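Local coordinates for peptidoglycan D,D-transpeptidase FtsI (Yersinia pestis, PDB 6SYN), which probably cross-links septal peptidoglycan as a class B penicillin-binding protein, its D,D-transpeptidase site being the target of beta-lactams, a ring-opened penicillin being bound here, at residues T253-V258 against Q302-V307; D323-F328 against A358-G363; V273-P278 against V309-L314; V259-Q264 against L314-S319; R375-I380 against Y459-A464. One frame throughout, in Å; residues are numbered along the deposited sequence.

Contact 1: T253-V258 against Q302-V307; sequences TVKPMV and QKSSNV. With CB9 ((2R,4S)-2-[(1R)-1-{[(2S)-2-carboxy-2-phenylacetyl]amino}-2-oxoethyl]-5,5-dimethyl-1,3-thiazolidine-4-carboxylic acid), chain D.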
# COMPACT_ATOMS: atom_id res chain seq x y z
N THR A 253 13.51 -2.45 8.95
CA THR A 253 13.42 -3.08 7.63
C THR A 253 14.64 -2.73 6.75
O THR A 253 14.85 -3.46 5.76
CB THR A 253 12.10 -2.71 6.94
OG1 THR A 253 11.99 -1.28 6.88
CG2 THR A 253 10.88 -3.28 7.63
N VAL A 254 15.39 -1.67 7.07
CA VAL A 254 16.62 -1.25 6.32
C VAL A 254 17.76 -2.25 6.54
O VAL A 254 18.63 -2.35 5.64
CB VAL A 254 17.09 0.17 6.72
CG1 VAL A 254 16.07 1.23 6.34
CG2 VAL A 254 17.46 0.26 8.19
N LYS A 255 17.77 -2.95 7.68
CA LYS A 255 18.95 -3.68 8.24
C LYS A 255 19.55 -4.65 7.22
O LYS A 255 20.77 -4.81 7.21
CB LYS A 255 18.58 -4.41 9.53
CG LYS A 255 18.39 -3.49 10.73
CD LYS A 255 18.11 -4.23 12.02
CE LYS A 255 17.98 -3.28 13.20
NZ LYS A 255 17.29 -3.93 14.34
N PRO A 256 18.76 -5.35 6.38
CA PRO A 256 19.34 -6.21 5.34
C PRO A 256 20.29 -5.46 4.38
O PRO A 256 21.21 -6.09 3.90
CB PRO A 256 18.12 -6.77 4.61
CG PRO A 256 17.05 -6.77 5.68
CD PRO A 256 17.30 -5.48 6.44
N MET A 257 20.07 -4.16 4.15
CA MET A 257 20.96 -3.32 3.31
C MET A 257 22.20 -2.89 4.11
O MET A 257 23.26 -2.70 3.48
CB MET A 257 20.24 -2.08 2.77
CG MET A 257 19.05 -2.42 1.90
SD MET A 257 18.27 -0.95 1.21
CE MET A 257 17.31 -0.38 2.61
N VAL A 258 22.09 -2.76 5.43
CA VAL A 258 23.27 -2.43 6.29
C VAL A 258 24.25 -3.61 6.25
O VAL A 258 25.46 -3.38 6.07
CB VAL A 258 22.89 -2.09 7.74
CG1 VAL A 258 24.12 -1.78 8.57
CG2 VAL A 258 21.88 -0.95 7.82
N GLN A 302 18.39 -11.72 12.66
CA GLN A 302 17.52 -12.73 13.33
C GLN A 302 16.88 -12.14 14.59
O GLN A 302 15.68 -12.37 14.80
CB GLN A 302 18.37 -13.95 13.71
CG GLN A 302 17.61 -15.07 14.42
CD GLN A 302 18.52 -15.96 15.22
OE1 GLN A 302 19.44 -15.52 15.90
NE2 GLN A 302 18.25 -17.26 15.18
N LYS A 303 17.69 -11.46 15.42
CA LYS A 303 17.29 -10.86 16.72
C LYS A 303 16.85 -9.41 16.54
O LYS A 303 16.27 -8.84 17.49
CB LYS A 303 18.47 -10.91 17.70
CG LYS A 303 18.43 -12.08 18.67
CD LYS A 303 18.03 -13.36 18.00
CE LYS A 303 18.24 -14.56 18.89
NZ LYS A 303 17.03 -14.85 19.68
N SER A 304 17.12 -8.84 15.36
CA SER A 304 17.00 -7.39 15.07
C SER A 304 17.83 -6.59 16.08
O SER A 304 17.26 -5.88 16.92
CB SER A 304 15.56 -6.96 15.03
OG SER A 304 15.39 -5.88 14.12
N SER A 305 19.16 -6.70 15.97
CA SER A 305 20.14 -6.00 16.84
C SER A 305 20.35 -4.56 16.34
O SER A 305 20.87 -4.40 15.22
CB SER A 305 21.44 -6.75 16.93
OG SER A 305 22.34 -6.12 17.83
N ASN A 306 19.96 -3.57 17.14
CA ASN A 306 20.23 -2.13 16.88
C ASN A 306 21.72 -1.86 17.10
O ASN A 306 22.31 -1.17 16.26
CB ASN A 306 19.38 -1.21 17.76
CG ASN A 306 17.92 -1.14 17.35
OD1 ASN A 306 17.51 -1.71 16.34
ND2 ASN A 306 17.13 -0.42 18.12
N VAL A 307 22.30 -2.39 18.18
CA VAL A 307 23.76 -2.25 18.50
C VAL A 307 24.55 -2.84 17.34
O VAL A 307 25.48 -2.16 16.85
CB VAL A 307 24.13 -2.92 19.84
CG1 VAL A 307 25.64 -3.12 19.97
CG2 VAL A 307 23.60 -2.15 21.04
C CB9 D . 13.54 -1.94 14.50
N CB9 D . 13.10 -1.22 16.86
O CB9 D . 12.44 -1.65 14.11
CA CB9 D . 13.97 -1.98 15.96
CB CB9 D . 14.19 -3.46 16.41
CAA CB9 D . 12.41 -6.16 18.08
CAB CB9 D . 11.02 -4.13 18.53
OAD CB9 D . 10.05 -5.74 15.83
OAE CB9 D . 12.98 2.40 19.89
OAF CB9 D . 14.61 0.41 17.09
OAG CB9 D . 11.76 -6.12 14.55
OAH CB9 D . 12.64 2.37 17.79
CAJ CB9 D . 9.58 -1.48 20.77
CAK CB9 D . 10.85 -1.76 21.22
CAL CB9 D . 9.39 -0.63 19.71
CAM CB9 D . 11.94 -1.19 20.59
CAN CB9 D . 10.49 -0.06 19.07
NAP CB9 D . 13.37 -4.43 15.67
SAQ CB9 D . 13.71 -3.74 18.14
CAR CB9 D . 11.19 -5.54 15.46
CAS CB9 D . 12.85 1.82 18.84
CAT CB9 D . 13.62 -0.17 17.51
CAU CB9 D . 11.78 -0.36 19.48
CAX CB9 D . 12.00 -4.45 16.19
CAY CB9 D . 13.01 0.29 18.85
CAZ CB9 D . 12.18 -4.70 17.73
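Lys-255 of the SxxK motif meets Ser-304 and Asn-306 of the SxN motif at the heart of the transpeptidase site. The lysine chain leaves the start of helix 255-264 with CG beside the backbone N (chi1 -73°) and runs extended beyond it, which carries its amine between the two polar side chains. Lys-255 NZ donates to Ser-304 OG at 2.7 Å and to Asn-306 OD1 at 3.0 Å. The second bond lies fairly close to the C=O direction (156° at the oxygen), with the donor tilted 15° from the carbonyl plane, and the two side chains cross at about a right angle. Lower down the chain, Lys-255 CE rests 3.7 Å from Ser-305 O.

The amide of Asn-306 works at both ends. While OD1 holds the lysine, ND2 donates to CB9 OAF at 2.8 Å in a reasonably straight bond, so the two bonds fix which way round the amide sits. Ser-304 OG accepts from CB9 NAP at 2.9 Å and is also bonded to Lys-439, so that three nitrogens converge on one hydroxyl. Ser-304 has positive phi between helices 297-303 and 306-314; the next residue, Ser-305, caps the second helix and is bonded to Asp-288, a second shell behind the motif. Together with Ser-252, one turn before the lysine, and Lys-439 of the KTG-type motif, this network is typical of the active site of penicillin-binding proteins and serine beta-lactamases.

Contact 2: D323-F328 against A358-G363; sequences DTYSRF and ATFSFG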
# COMPACT_ATOMS: atom_id res chain seq x y z
N ASP A 323 24.59 5.69 -0.01
CA ASP A 323 24.74 5.16 -1.39
C ASP A 323 23.87 3.90 -1.58
O ASP A 323 23.20 3.81 -2.62
CB ASP A 323 26.20 4.87 -1.74
CG ASP A 323 26.44 4.88 -3.24
OD1 ASP A 323 26.36 5.98 -3.83
OD2 ASP A 323 26.66 3.78 -3.81
N THR A 324 23.89 2.96 -0.63
CA THR A 324 23.17 1.66 -0.77
C THR A 324 21.65 1.89 -0.74
O THR A 324 20.97 1.26 -1.57
CB THR A 324 23.61 0.64 0.28
OG1 THR A 324 25.02 0.41 0.13
CG2 THR A 324 22.86 -0.67 0.15
N TYR A 325 21.13 2.72 0.16
CA TYR A 325 19.67 2.98 0.26
C TYR A 325 19.21 3.66 -1.04
O TYR A 325 18.11 3.31 -1.53
CB TYR A 325 19.32 3.85 1.47
CG TYR A 325 19.54 3.25 2.83
CD1 TYR A 325 20.24 2.07 3.02
CD2 TYR A 325 19.09 3.91 3.95
CE1 TYR A 325 20.46 1.55 4.28
CE2 TYR A 325 19.29 3.40 5.23
CZ TYR A 325 19.98 2.22 5.40
OH TYR A 325 20.19 1.74 6.66
N SER A 326 20.01 4.61 -1.54
CA SER A 326 19.84 5.27 -2.87
C SER A 326 19.83 4.21 -3.97
O SER A 326 18.87 4.18 -4.74
CB SER A 326 20.91 6.30 -3.13
OG SER A 326 20.60 7.54 -2.52
N ARG A 327 20.88 3.38 -4.03
CA ARG A 327 21.03 2.28 -5.02
C ARG A 327 19.76 1.41 -5.02
O ARG A 327 19.35 0.97 -6.11
CB ARG A 327 22.27 1.43 -4.72
CG ARG A 327 23.56 2.00 -5.29
CD ARG A 327 24.77 1.11 -5.02
NE ARG A 327 25.25 0.45 -6.23
CZ ARG A 327 25.92 1.05 -7.22
NH1 ARG A 327 26.29 0.35 -8.28
NH2 ARG A 327 26.20 2.35 -7.16
N PHE A 328 19.15 1.19 -3.85
CA PHE A 328 17.93 0.35 -3.67
C PHE A 328 16.67 1.16 -3.96
O PHE A 328 15.59 0.55 -4.06
CB PHE A 328 17.92 -0.31 -2.29
CG PHE A 328 18.56 -1.67 -2.26
CD1 PHE A 328 19.91 -1.82 -2.00
CD2 PHE A 328 17.82 -2.81 -2.53
CE1 PHE A 328 20.50 -3.07 -1.98
CE2 PHE A 328 18.41 -4.07 -2.52
CZ PHE A 328 19.75 -4.20 -2.24
N ALA A 358 24.21 6.03 13.21
CA ALA A 358 23.64 4.89 13.96
C ALA A 358 22.14 4.76 13.66
O ALA A 358 21.71 3.69 13.21
CB ALA A 358 23.90 5.04 15.44
N THR A 359 21.36 5.81 13.91
CA THR A 359 19.88 5.80 13.76
C THR A 359 19.51 5.45 12.30
O THR A 359 18.51 4.74 12.12
CB THR A 359 19.26 7.11 14.24
OG1 THR A 359 19.95 8.19 13.62
CG2 THR A 359 19.32 7.24 15.75
N PHE A 360 20.31 5.90 11.33
CA PHE A 360 20.16 5.58 9.88
C PHE A 360 20.34 4.08 9.64
O PHE A 360 19.75 3.57 8.66
CB PHE A 360 21.17 6.36 9.03
CG PHE A 360 20.73 6.62 7.61
CD1 PHE A 360 19.55 7.30 7.35
CD2 PHE A 360 21.51 6.22 6.54
CE1 PHE A 360 19.16 7.56 6.05
CE2 PHE A 360 21.12 6.48 5.24
CZ PHE A 360 19.94 7.15 4.99
N SER A 361 21.11 3.39 10.49
CA SER A 361 21.38 1.93 10.38
C SER A 361 20.18 1.11 10.89
O SER A 361 20.16 -0.10 10.61
CB SER A 361 22.66 1.53 11.06
OG SER A 361 22.50 1.43 12.47
N PHE A 362 19.24 1.71 11.62
CA PHE A 362 17.96 1.05 11.99
C PHE A 362 16.79 1.95 11.58
O PHE A 362 15.77 1.99 12.29
CB PHE A 362 17.96 0.57 13.45
CG PHE A 362 18.57 1.48 14.49
CD1 PHE A 362 17.81 2.44 15.13
CD2 PHE A 362 19.89 1.32 14.88
CE1 PHE A 362 18.37 3.25 16.11
CE2 PHE A 362 20.45 2.13 15.86
CZ PHE A 362 19.68 3.09 16.47
N GLY A 363 16.96 2.65 10.45
CA GLY A 363 15.88 3.18 9.60
C GLY A 363 15.25 4.47 10.10
O GLY A 363 14.12 4.73 9.68
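Tyr-325 carries its CG beside the backbone N (chi1 -67°), whereas Phe-360 swings its CG anti to the N (chi1 -153°), and these settings bring the two rings past each other in opposite directions. They form an offset stack, with centroids 4.7 Å apart and planes inclined at 30°. The overlap is partial. Tyr-325 CE2 sits over one face of the phenylalanine, displaced toward its rim, and Tyr-325 CD2 lies 3.5 Å from Phe-360 CZ.

The tyrosine also reaches beyond the partner ring to its main chain. Its OH donates to Phe-360 O at 2.7 Å, with the donor tilted somewhat out of the carbonyl plane, and this oxygen lies at the edge of the tyrosine ring. One residue thus supplies both an aromatic surface and an acceptor for the buried hydroxyl, so the hydroxyl is satisfied and the ring's rotation is held by the bond and the stack together. Beyond the carbonyl the chain turns, and Ser-361 OG bonds back to Ala-358 O.

Trp-352 meets Phe-360 edge-to-face, while Val-254, just before helix 255-264, and Met-257 and Val-258 within it touch the tyrosine. Helix 319-327 is thereby tied to helix 354-360, with helices 255-264 and 306-314 packed alongside.

Contact 3: V273-P278 against V309-L314; sequences VLNTLP and VSKLAL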
# COMPACT_ATOMS: atom_id res chain seq x y z
N VAL A 273 31.19 -12.25 14.42
CA VAL A 273 30.48 -12.15 15.72
C VAL A 273 30.84 -10.81 16.38
O VAL A 273 32.04 -10.62 16.70
CB VAL A 273 30.81 -13.32 16.66
CG1 VAL A 273 30.08 -13.21 17.99
CG2 VAL A 273 30.54 -14.67 16.02
N LEU A 274 29.84 -9.96 16.62
CA LEU A 274 29.98 -8.59 17.19
C LEU A 274 29.47 -8.57 18.63
O LEU A 274 28.45 -9.23 18.92
CB LEU A 274 29.18 -7.60 16.32
CG LEU A 274 29.96 -6.97 15.16
CD1 LEU A 274 30.49 -8.03 14.21
CD2 LEU A 274 29.10 -5.97 14.40
N ASN A 275 30.17 -7.84 19.51
CA ASN A 275 29.70 -7.46 20.86
C ASN A 275 28.43 -6.62 20.69
O ASN A 275 28.51 -5.56 20.04
CB ASN A 275 30.80 -6.71 21.64
CG ASN A 275 30.37 -6.30 23.03
OD1 ASN A 275 29.44 -5.51 23.20
ND2 ASN A 275 31.05 -6.82 24.04
N THR A 276 27.30 -7.07 21.24
CA THR A 276 25.96 -6.44 21.07
C THR A 276 25.46 -5.88 22.41
O THR A 276 24.25 -5.61 22.53
CB THR A 276 24.99 -7.41 20.41
OG1 THR A 276 25.17 -8.70 21.00
CG2 THR A 276 25.19 -7.51 18.91
N LEU A 277 26.37 -5.66 23.37
CA LEU A 277 26.06 -5.06 24.70
C LEU A 277 25.73 -3.58 24.52
O LEU A 277 26.15 -2.96 23.54
CB LEU A 277 27.25 -5.26 25.64
CG LEU A 277 27.51 -6.70 26.05
CD1 LEU A 277 28.89 -6.85 26.69
CD2 LEU A 277 26.43 -7.20 27.00
N PRO A 278 24.96 -2.97 25.45
CA PRO A 278 24.66 -1.54 25.38
C PRO A 278 25.95 -0.72 25.38
O PRO A 278 26.85 -1.08 26.11
CB PRO A 278 23.85 -1.26 26.65
CG PRO A 278 23.28 -2.62 27.03
CD PRO A 278 24.36 -3.61 26.63
N VAL A 309 23.84 -3.40 14.08
CA VAL A 309 23.81 -2.60 12.81
C VAL A 309 24.45 -1.22 13.05
O VAL A 309 25.04 -0.69 12.09
CB VAL A 309 22.39 -2.45 12.22
CG1 VAL A 309 21.84 -3.78 11.73
CG2 VAL A 309 21.40 -1.79 13.18
N SER A 310 24.33 -0.66 14.25
CA SER A 310 24.96 0.64 14.62
C SER A 310 26.48 0.49 14.52
O SER A 310 27.15 1.42 14.03
CB SER A 310 24.55 1.12 15.98
OG SER A 310 25.34 0.51 16.99
N LYS A 311 27.01 -0.64 14.99
CA LYS A 311 28.47 -0.90 14.96
C LYS A 311 28.92 -1.08 13.51
O LYS A 311 30.06 -0.66 13.20
CB LYS A 311 28.84 -2.07 15.88
CG LYS A 311 28.95 -1.69 17.35
CD LYS A 311 29.14 -2.85 18.29
CE LYS A 311 29.34 -2.40 19.72
NZ LYS A 311 30.04 -3.42 20.53
N LEU A 312 28.07 -1.64 12.64
CA LEU A 312 28.38 -1.89 11.20
C LEU A 312 28.40 -0.55 10.44
O LEU A 312 29.36 -0.32 9.69
CB LEU A 312 27.35 -2.86 10.60
CG LEU A 312 27.37 -4.29 11.15
CD1 LEU A 312 26.32 -5.14 10.44
CD2 LEU A 312 28.75 -4.92 11.03
N ALA A 313 27.38 0.28 10.64
CA ALA A 313 27.30 1.67 10.12
C ALA A 313 28.58 2.45 10.47
O ALA A 313 29.17 3.03 9.54
CB ALA A 313 26.09 2.36 10.68
N LEU A 314 28.97 2.45 11.75
CA LEU A 314 30.03 3.36 12.29
C LEU A 314 31.43 2.81 11.99
O LEU A 314 32.40 3.56 12.20
CB LEU A 314 29.81 3.56 13.80
CG LEU A 314 28.68 4.53 14.17
CD1 LEU A 314 28.28 4.38 15.63
CD2 LEU A 314 29.08 5.97 13.88
O HOH W 1 28.74 -3.11 22.96
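Strand 273-275 passes helix 309-314 nearly at a right angle (99°), their axes 9.5 Å apart at closest approach, with Leu-274 facing Lys-311. The apolar half of the contact is leucine on leucine: Leu-274 CD2 touches Leu-312 CD2 at 3.5 Å, one methyl branch from each residue, and lies 4.2 Å from Lys-311 CB. The lysine continues outward past this patch. Its chain is extended beyond CG, and Lys-311 NZ donates to Asn-275 O at 2.7 Å, approaching from 43° out of the carbonyl plane and not along a lone pair. A weak bond from the same NZ goes to Asn-275 OD1 at 3.4 Å.

That OD1 belongs to an Asx turn, in which Leu-277 N donates to it at 3.1 Å as the chain leaves the strand. With its CG anti to the backbone N (chi1 -180°), the asparagine folds its amide back beside its own carbonyl, within range of both donors. A water knits the turn to the amine: it accepts from Lys-311 NZ at 2.8 Å and donates to Leu-277 O at 2.7 Å and to Asn-275 OD1. Tyr-279 adds a cation-pi contact to the lysine, and strand 294-296 pairs with the strand to form a small two-stranded sheet at the edge of the domain.

Contact 4: V259-Q264 against L314-S319; sequences VMTALQ and LAMPSS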
# COMPACT_ATOMS: atom_id res chain seq x y z
N VAL A 259 23.72 -4.83 6.41
CA VAL A 259 24.50 -6.10 6.39
C VAL A 259 25.18 -6.21 5.02
O VAL A 259 26.37 -6.56 4.98
CB VAL A 259 23.61 -7.31 6.71
CG1 VAL A 259 24.31 -8.63 6.42
CG2 VAL A 259 23.14 -7.27 8.15
N MET A 260 24.46 -5.90 3.94
CA MET A 260 24.99 -5.97 2.55
C MET A 260 26.18 -5.03 2.40
O MET A 260 27.25 -5.49 1.95
CB MET A 260 23.90 -5.62 1.53
CG MET A 260 22.90 -6.75 1.30
SD MET A 260 21.41 -6.23 0.41
CE MET A 260 20.45 -7.74 0.48
N THR A 261 26.03 -3.76 2.79
CA THR A 261 27.09 -2.72 2.69
C THR A 261 28.34 -3.20 3.44
O THR A 261 29.43 -3.15 2.85
CB THR A 261 26.58 -1.37 3.21
OG1 THR A 261 25.33 -1.10 2.57
CG2 THR A 261 27.53 -0.23 2.92
N ALA A 262 28.18 -3.64 4.69
CA ALA A 262 29.27 -4.03 5.61
C ALA A 262 30.05 -5.22 5.03
O ALA A 262 31.29 -5.23 5.17
CB ALA A 262 28.71 -4.33 6.98
N LEU A 263 29.36 -6.18 4.42
CA LEU A 263 29.99 -7.33 3.73
C LEU A 263 30.86 -6.82 2.57
O LEU A 263 32.05 -7.18 2.53
CB LEU A 263 28.90 -8.30 3.24
CG LEU A 263 28.18 -9.09 4.34
CD1 LEU A 263 26.99 -9.85 3.79
CD2 LEU A 263 29.13 -10.06 5.03
N GLN A 264 30.31 -5.97 1.69
CA GLN A 264 31.03 -5.41 0.51
C GLN A 264 32.25 -4.61 0.96
O GLN A 264 33.29 -4.72 0.31
CB GLN A 264 30.12 -4.51 -0.33
CG GLN A 264 30.83 -3.94 -1.55
CD GLN A 264 29.87 -3.71 -2.69
OE1 GLN A 264 29.72 -4.55 -3.58
NE2 GLN A 264 29.20 -2.57 -2.67
N LEU A 314 28.97 2.45 11.75
CA LEU A 314 30.03 3.36 12.29
C LEU A 314 31.43 2.81 11.99
O LEU A 314 32.40 3.56 12.20
CB LEU A 314 29.81 3.56 13.80
CG LEU A 314 28.68 4.53 14.17
CD1 LEU A 314 28.28 4.38 15.63
CD2 LEU A 314 29.08 5.97 13.88
N ALA A 315 31.56 1.57 11.50
CA ALA A 315 32.84 1.04 10.95
C ALA A 315 32.95 1.42 9.46
O ALA A 315 33.84 0.88 8.78
CB ALA A 315 32.94 -0.45 11.15
N MET A 316 32.08 2.32 8.98
CA MET A 316 32.07 2.78 7.57
C MET A 316 31.79 4.28 7.51
O MET A 316 31.26 4.85 8.46
CB MET A 316 31.00 2.04 6.77
CG MET A 316 31.22 0.55 6.72
SD MET A 316 30.10 -0.31 5.58
CE MET A 316 28.57 -0.25 6.51
N PRO A 317 32.16 4.97 6.40
CA PRO A 317 31.78 6.36 6.18
C PRO A 317 30.26 6.50 6.07
O PRO A 317 29.62 5.59 5.54
CB PRO A 317 32.42 6.75 4.84
CG PRO A 317 33.44 5.67 4.55
CD PRO A 317 32.95 4.43 5.28
N SER A 318 29.72 7.62 6.54
CA SER A 318 28.27 7.96 6.52
C SER A 318 27.69 7.78 5.11
O SER A 318 26.51 7.43 5.01
CB SER A 318 28.03 9.35 7.04
OG SER A 318 28.54 10.32 6.14
N SER A 319 28.51 7.99 4.07
CA SER A 319 28.11 8.00 2.64
C SER A 319 27.74 6.59 2.14
O SER A 319 27.00 6.51 1.13
CB SER A 319 29.19 8.60 1.78
OG SER A 319 30.35 7.78 1.82
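Apolar contact between Met-316 and two consecutive helical residues, Thr-261 and Ala-262, fastens the loop linking helices 306-314 and 319-327 onto helix 255-264. A single loop side chain carries it. Met-316 points toward the helix and is extended through CG and SD, then bends at chi3 (-74°), which lays its methyl group along the helix surface instead of driving it straight in.

Both of its last two atoms are used. Met-316 SD is 3.7 Å from Thr-261 CG2 and 3.8 Å from Ala-262 CA; Met-316 CE lies 3.7 Å from the same threonine methyl and 4.1 Å from Ala-262 CB. The thioether therefore spans neighbouring positions on the helix, lying against one methyl branch, one alanine methyl and a stretch of backbone. Thr-261 turns its CG2 to the sulfur because its OG1 sits beside the backbone N (chi1 -50°) and is engaged with Met-257 O and with Thr-324 of helix 319-327. His-265 and Val-267 also touch Met-316, and its carbonyl accepts from Arg-357.

Across the two segments the fit thus rests on dispersion and burial alone, with the threonine divided between an apolar methyl facing the loop and a hydroxyl bonded within the helical bundle.

Contact 5: R375-I380 against Y459-A464; sequences RVYATI and YTAGVA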
# COMPACT_ATOMS: atom_id res chain seq x y z
N ARG A 375 9.79 -2.02 -3.54
CA ARG A 375 10.81 -2.03 -4.61
C ARG A 375 12.18 -2.41 -4.02
O ARG A 375 12.91 -3.15 -4.70
CB ARG A 375 10.85 -0.68 -5.33
CG ARG A 375 11.69 -0.71 -6.61
CD ARG A 375 11.87 0.66 -7.24
NE ARG A 375 12.17 1.68 -6.25
CZ ARG A 375 11.94 2.98 -6.41
NH1 ARG A 375 11.42 3.44 -7.53
NH2 ARG A 375 12.24 3.82 -5.43
N VAL A 376 12.51 -1.95 -2.81
CA VAL A 376 13.75 -2.38 -2.10
C VAL A 376 13.74 -3.92 -2.03
O VAL A 376 14.73 -4.54 -2.46
CB VAL A 376 13.88 -1.73 -0.71
CG1 VAL A 376 14.97 -2.39 0.13
CG2 VAL A 376 14.14 -0.23 -0.80
N TYR A 377 12.65 -4.51 -1.56
CA TYR A 377 12.54 -5.97 -1.30
C TYR A 377 12.42 -6.72 -2.64
O TYR A 377 12.92 -7.87 -2.69
CB TYR A 377 11.45 -6.21 -0.25
CG TYR A 377 11.98 -6.00 1.14
CD1 TYR A 377 12.14 -4.73 1.66
CD2 TYR A 377 12.45 -7.07 1.89
CE1 TYR A 377 12.69 -4.52 2.92
CE2 TYR A 377 13.00 -6.88 3.15
CZ TYR A 377 13.12 -5.61 3.66
OH TYR A 377 13.67 -5.43 4.90
N ALA A 378 11.85 -6.10 -3.68
CA ALA A 378 11.81 -6.62 -5.07
C ALA A 378 13.23 -6.67 -5.65
O ALA A 378 13.51 -7.58 -6.47
CB ALA A 378 10.91 -5.77 -5.92
N THR A 379 14.10 -5.73 -5.24
CA THR A 379 15.52 -5.62 -5.65
C THR A 379 16.36 -6.64 -4.86
O THR A 379 17.25 -7.27 -5.49
CB THR A 379 16.00 -4.17 -5.50
OG1 THR A 379 15.04 -3.37 -6.18
CG2 THR A 379 17.38 -3.93 -6.07
N ILE A 380 16.10 -6.80 -3.56
CA ILE A 380 16.70 -7.89 -2.72
C ILE A 380 16.34 -9.23 -3.38
O ILE A 380 17.25 -10.08 -3.55
CB ILE A 380 16.22 -7.82 -1.25
CG1 ILE A 380 16.82 -6.61 -0.52
CG2 ILE A 380 16.50 -9.12 -0.52
CD1 ILE A 380 16.37 -6.46 0.92
N TYR A 459 5.68 -3.34 11.03
CA TYR A 459 6.25 -3.68 9.70
C TYR A 459 6.52 -5.18 9.60
O TYR A 459 7.00 -5.79 10.57
CB TYR A 459 7.59 -2.99 9.49
CG TYR A 459 7.57 -1.58 8.98
CD1 TYR A 459 7.32 -1.31 7.64
CD2 TYR A 459 7.90 -0.51 9.80
CE1 TYR A 459 7.35 -0.02 7.14
CE2 TYR A 459 7.93 0.79 9.32
CZ TYR A 459 7.66 1.03 7.98
OH TYR A 459 7.69 2.31 7.50
N THR A 460 6.26 -5.75 8.42
CA THR A 460 6.89 -7.01 7.95
C THR A 460 7.04 -6.90 6.43
O THR A 460 6.02 -6.73 5.74
CB THR A 460 6.12 -8.24 8.44
OG1 THR A 460 6.42 -8.40 9.83
CG2 THR A 460 6.51 -9.51 7.71
N ALA A 461 8.28 -6.95 5.96
CA ALA A 461 8.65 -6.95 4.53
C ALA A 461 9.39 -8.26 4.24
O ALA A 461 9.98 -8.82 5.19
CB ALA A 461 9.51 -5.75 4.21
N GLY A 462 9.36 -8.73 3.00
CA GLY A 462 10.10 -9.95 2.64
C GLY A 462 9.82 -10.43 1.23
O GLY A 462 9.13 -9.73 0.45
N VAL A 463 10.34 -11.63 0.95
CA VAL A 463 10.52 -12.21 -0.40
C VAL A 463 10.24 -13.71 -0.28
O VAL A 463 10.44 -14.24 0.82
CB VAL A 463 11.95 -11.87 -0.88
CG1 VAL A 463 12.81 -13.09 -1.14
CG2 VAL A 463 11.93 -10.94 -2.07
N ALA A 464 9.74 -14.34 -1.34
CA ALA A 464 9.42 -15.79 -1.35
C ALA A 464 9.20 -16.27 -2.78
O ALA A 464 8.86 -15.48 -3.66
CB ALA A 464 8.22 -16.07 -0.50
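Ala-461 points its methyl straight into the ring of Tyr-377, a CH-pi contact in which CB stands 3.5 Å from the ring centroid and only 8° off the normal. Being so nearly centred, the methyl is close to every part of the ring, the nearest atom being Tyr-377 CE1 at 3.6 Å. Ile-380, one turn further along the same helix, places CD1 over the opposite face, nearer the rim, and the ring is held flat between strand and helix. Tyr-377 turns its CG beside the backbone N (chi1 -82°), which directs the ring along the sheet surface.

The backbones come closest at Tyr-377 and Gly-462, whose CA atoms are 6.1 Å apart, and Tyr-377 CD2 lies 3.7 Å from Gly-462 N, an oblique approach. Val-463 extends the contact toward the helix backbone, its CG2 meeting Tyr-377 O at 3.3 Å. Axes of helix and strand run in roughly the same direction, 31° apart.

The phenol end is anchored by a hydrogen bond from Tyr-377 OH to Thr-253 O, just after Ser-252, and the ring touches Lys-439 on the adjoining strand 437-446. Helix 370-381 thus covers one face of the five-stranded antiparallel sheet and reaches toward the SxxK turn, as expected of the penicillin-binding transpeptidase fold.

Helix 255-264 is the common element: contact 1 uses its start and contact 4 its later turns, while contacts 2 and 5 touch it through Tyr-325 and Tyr-377. Helix 306-314 is shared by contacts 1 and 3. Contact 1 is buried and polar, beside the bound ligand. Contacts 2, 4 and 5 are buried too, but there ring stacking, a thioether and a CH-pi contact do most of the work, and among the three only contact 2 has a hydrogen bond between its segments. Contact 3, at the domain edge, is partly exposed and combines leucine packing with a lysine bonded directly and through a water. Contacts 3 and 5 do not touch, their nearest atoms being about 11 Å apart.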